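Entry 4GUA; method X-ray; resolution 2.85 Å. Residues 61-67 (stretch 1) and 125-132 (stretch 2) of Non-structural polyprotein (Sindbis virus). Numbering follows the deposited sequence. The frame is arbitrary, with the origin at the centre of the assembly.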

# COMPACT_ATOMS: atom_id res chain seq x y z
N ILE A 61 20.15 4.46 -0.87
CA ILE A 61 19.86 4.46 -2.30
C ILE A 61 20.91 5.25 -3.06
O ILE A 61 21.35 4.85 -4.13
CB ILE A 61 18.49 5.09 -2.61
CG1 ILE A 61 17.36 4.30 -1.95
CG2 ILE A 61 18.27 5.15 -4.13
CD1 ILE A 61 15.99 4.90 -2.18
N LYS A 62 21.31 6.39 -2.51
CA LYS A 62 22.25 7.26 -3.20
C LYS A 62 23.64 6.65 -3.36
O LYS A 62 24.24 6.78 -4.41
CB LYS A 62 22.34 8.61 -2.49
CG LYS A 62 21.25 9.58 -2.91
CD LYS A 62 21.39 9.93 -4.39
CE LYS A 62 20.18 10.66 -4.92
NZ LYS A 62 19.10 9.68 -5.19
N PHE A 63 24.16 5.99 -2.33
CA PHE A 63 25.48 5.36 -2.42
C PHE A 63 25.50 3.99 -3.10
O PHE A 63 26.35 3.72 -3.93
CB PHE A 63 26.12 5.25 -1.03
CG PHE A 63 26.78 6.50 -0.56
CD1 PHE A 63 26.07 7.47 0.13
CD2 PHE A 63 28.12 6.73 -0.83
CE1 PHE A 63 26.69 8.63 0.55
CE2 PHE A 63 28.74 7.89 -0.42
CZ PHE A 63 28.02 8.85 0.27
N PHE A 64 24.59 3.12 -2.69
CA PHE A 64 24.56 1.74 -3.17
C PHE A 64 23.49 1.41 -4.23
O PHE A 64 23.38 0.27 -4.67
CB PHE A 64 24.45 0.80 -1.98
CG PHE A 64 25.41 1.14 -0.87
CD1 PHE A 64 26.78 1.15 -1.11
CD2 PHE A 64 24.95 1.47 0.39
CE1 PHE A 64 27.67 1.47 -0.10
CE2 PHE A 64 25.84 1.79 1.39
CZ PHE A 64 27.20 1.79 1.14
N GLY A 65 22.70 2.40 -4.64
CA GLY A 65 21.66 2.18 -5.63
C GLY A 65 20.56 1.20 -5.24
O GLY A 65 19.89 0.64 -6.11
N MET A 66 20.38 0.98 -3.94
CA MET A 66 19.30 0.14 -3.43
C MET A 66 18.76 0.70 -2.12
O MET A 66 19.46 1.44 -1.42
CB MET A 66 19.80 -1.28 -3.21
CG MET A 66 20.03 -2.05 -4.50
SD MET A 66 20.73 -3.68 -4.22
CE MET A 66 21.87 -3.28 -2.91
N ASP A 67 17.53 0.36 -1.78
CA ASP A 67 16.95 0.88 -0.54
C ASP A 67 17.21 -0.09 0.62
O ASP A 67 17.87 -1.11 0.45
CB ASP A 67 15.45 1.19 -0.72
CG ASP A 67 14.57 -0.05 -0.70
OD1 ASP A 67 15.11 -1.16 -0.48
OD2 ASP A 67 13.34 0.08 -0.92
N LYS A 125 36.13 3.06 -0.78
CA LYS A 125 35.28 3.47 0.32
C LYS A 125 34.80 4.89 0.10
O LYS A 125 35.55 5.74 -0.37
CB LYS A 125 36.02 3.37 1.67
CG LYS A 125 36.37 1.96 2.18
CD LYS A 125 35.14 1.21 2.74
CE LYS A 125 35.45 -0.25 3.14
NZ LYS A 125 34.47 -0.79 4.15
N GLY A 126 33.53 5.11 0.41
CA GLY A 126 32.95 6.44 0.41
C GLY A 126 32.54 6.97 -0.96
O GLY A 126 32.26 8.16 -1.12
N THR A 127 32.45 6.07 -1.93
CA THR A 127 32.14 6.49 -3.29
C THR A 127 30.74 6.03 -3.64
O THR A 127 30.24 5.05 -3.07
CB THR A 127 33.14 5.90 -4.32
OG1 THR A 127 33.28 4.48 -4.12
CG2 THR A 127 34.49 6.59 -4.21
N GLN A 128 30.11 6.75 -4.54
CA GLN A 128 28.80 6.37 -5.07
C GLN A 128 28.96 5.29 -6.13
O GLN A 128 29.73 5.44 -7.08
CB GLN A 128 28.11 7.60 -5.65
CG GLN A 128 26.71 7.34 -6.14
CD GLN A 128 26.03 8.62 -6.57
OE1 GLN A 128 26.65 9.49 -7.17
NE2 GLN A 128 24.74 8.75 -6.26
N LEU A 129 28.22 4.20 -5.98
CA LEU A 129 28.30 3.09 -6.92
C LEU A 129 27.29 3.24 -8.05
O LEU A 129 26.13 3.58 -7.82
CB LEU A 129 28.03 1.78 -6.19
CG LEU A 129 29.22 1.11 -5.50
CD1 LEU A 129 30.20 2.14 -4.99
CD2 LEU A 129 28.74 0.21 -4.38
N ASP A 130 27.74 3.02 -9.28
CA ASP A 130 26.83 2.84 -10.40
C ASP A 130 26.72 1.33 -10.62
O ASP A 130 27.67 0.71 -11.08
CB ASP A 130 27.37 3.52 -11.66
CG ASP A 130 26.34 3.57 -12.79
OD1 ASP A 130 25.45 2.70 -12.84
OD2 ASP A 130 26.43 4.48 -13.64
N LEU A 131 25.58 0.74 -10.29
CA LEU A 131 25.44 -0.71 -10.34
C LEU A 131 25.41 -1.28 -11.76
O LEU A 131 25.73 -2.46 -11.98
CB LEU A 131 24.17 -1.15 -9.61
CG LEU A 131 24.10 -0.86 -8.11
CD1 LEU A 131 22.84 -1.50 -7.53
CD2 LEU A 131 25.34 -1.34 -7.39
N GLN A 132 25.05 -0.44 -12.71
CA GLN A 132 24.86 -0.87 -14.09
C GLN A 132 26.15 -0.73 -14.89
O GLN A 132 26.65 -1.71 -15.43
CB GLN A 132 23.70 -0.11 -14.74
CG GLN A 132 22.37 -0.39 -14.07
CD GLN A 132 22.14 0.44 -12.81
OE1 GLN A 132 22.99 1.25 -12.42
NE2 GLN A 132 21.01 0.21 -12.15

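Stretch 1 carries the last turn of a helix into a loop, and stretch 2, with a strand that includes Gln128 and Leu129, runs past that end. The contact is small, 390 Å² of buried surface summed over both sides, and its polar part follows one rule: carbonyls near the end of a helix, having no partner further along it, look for donors elsewhere.

Ile61 stays out of reach of stretch 2, but its role is local. Its carbonyl O accepts a weak hydrogen bond from Gly65 N at 2.8 Å, which closes the final turn.

Lys62 takes part through its backbone. Gln128 NE2 donates to Lys62 O at 2.7 Å with an N-H...O angle of 150°, so a side-chain amide serves a main-chain acceptor. Gln128 reaches it in an extended form, chi1 and chi2 both t; its CB sets off sideways, but the end of the side chain comes nearer to the helix. The amide is well used, since both OE1 and NE2 also have hydrogen-bond partners elsewhere in the structure. The Lys62 side chain does otherwise: its end leads away, and NZ is bonded elsewhere.

At Phe63 the two backbones come closest, with its CA 4.4 Å from the CA of Gln128. The next carbonyl is served by main chain: Leu129 N donates to Phe63 O at 2.8 Å, and the angle of 169° is nearly straight. Two successive helix carbonyls are thus met by two successive residues of stretch 2, one through a side chain and one through the backbone. The ring of Phe63, buried and with the largest area covered by the other stretch, lies beside the backbone of Gly126 and Thr127. Its edge meets two carbonyls near the ring plane, CE2 lying 3.6 Å from Gly126 O and CD2 3.5 Å from Thr127 O. Such an approach sets the slightly positive rim of the ring against the oxygens. Thr127 offers its backbone here, as its CB points away.

Phe64 has its CB directed away from stretch 2, yet its ring still touches it: CD1 lies 3.9 Å from Leu129 CD2, an apolar contact at the ring edge. Leu129 points its CB toward stretch 1, so the residue whose amide holds Phe63 also supplies a methyl group to Phe64. Phe64 O has Leu131 CD1 at 3.4 Å.

Gly65 leaves the helix with phi 62°, psi 22°, a positive phi that by itself favours glycine. The setting adds a second reason: a CB here would point toward stretch 2 and sit 3.3 Å from Leu131 CD1, a tight fit. Backbone and packing therefore agree on this position.

Leu131 also points its CB toward stretch 1, and the same CD1 ends the contact at Met66, whose CG lies 4.2 Å away. Asp67 lies beyond reach. Read as a design, the contact fixes the helix end with two hydrogen bonds and packs a Leu129 methyl on the Phe64 ring and a Leu131 methyl beside the loop that follows.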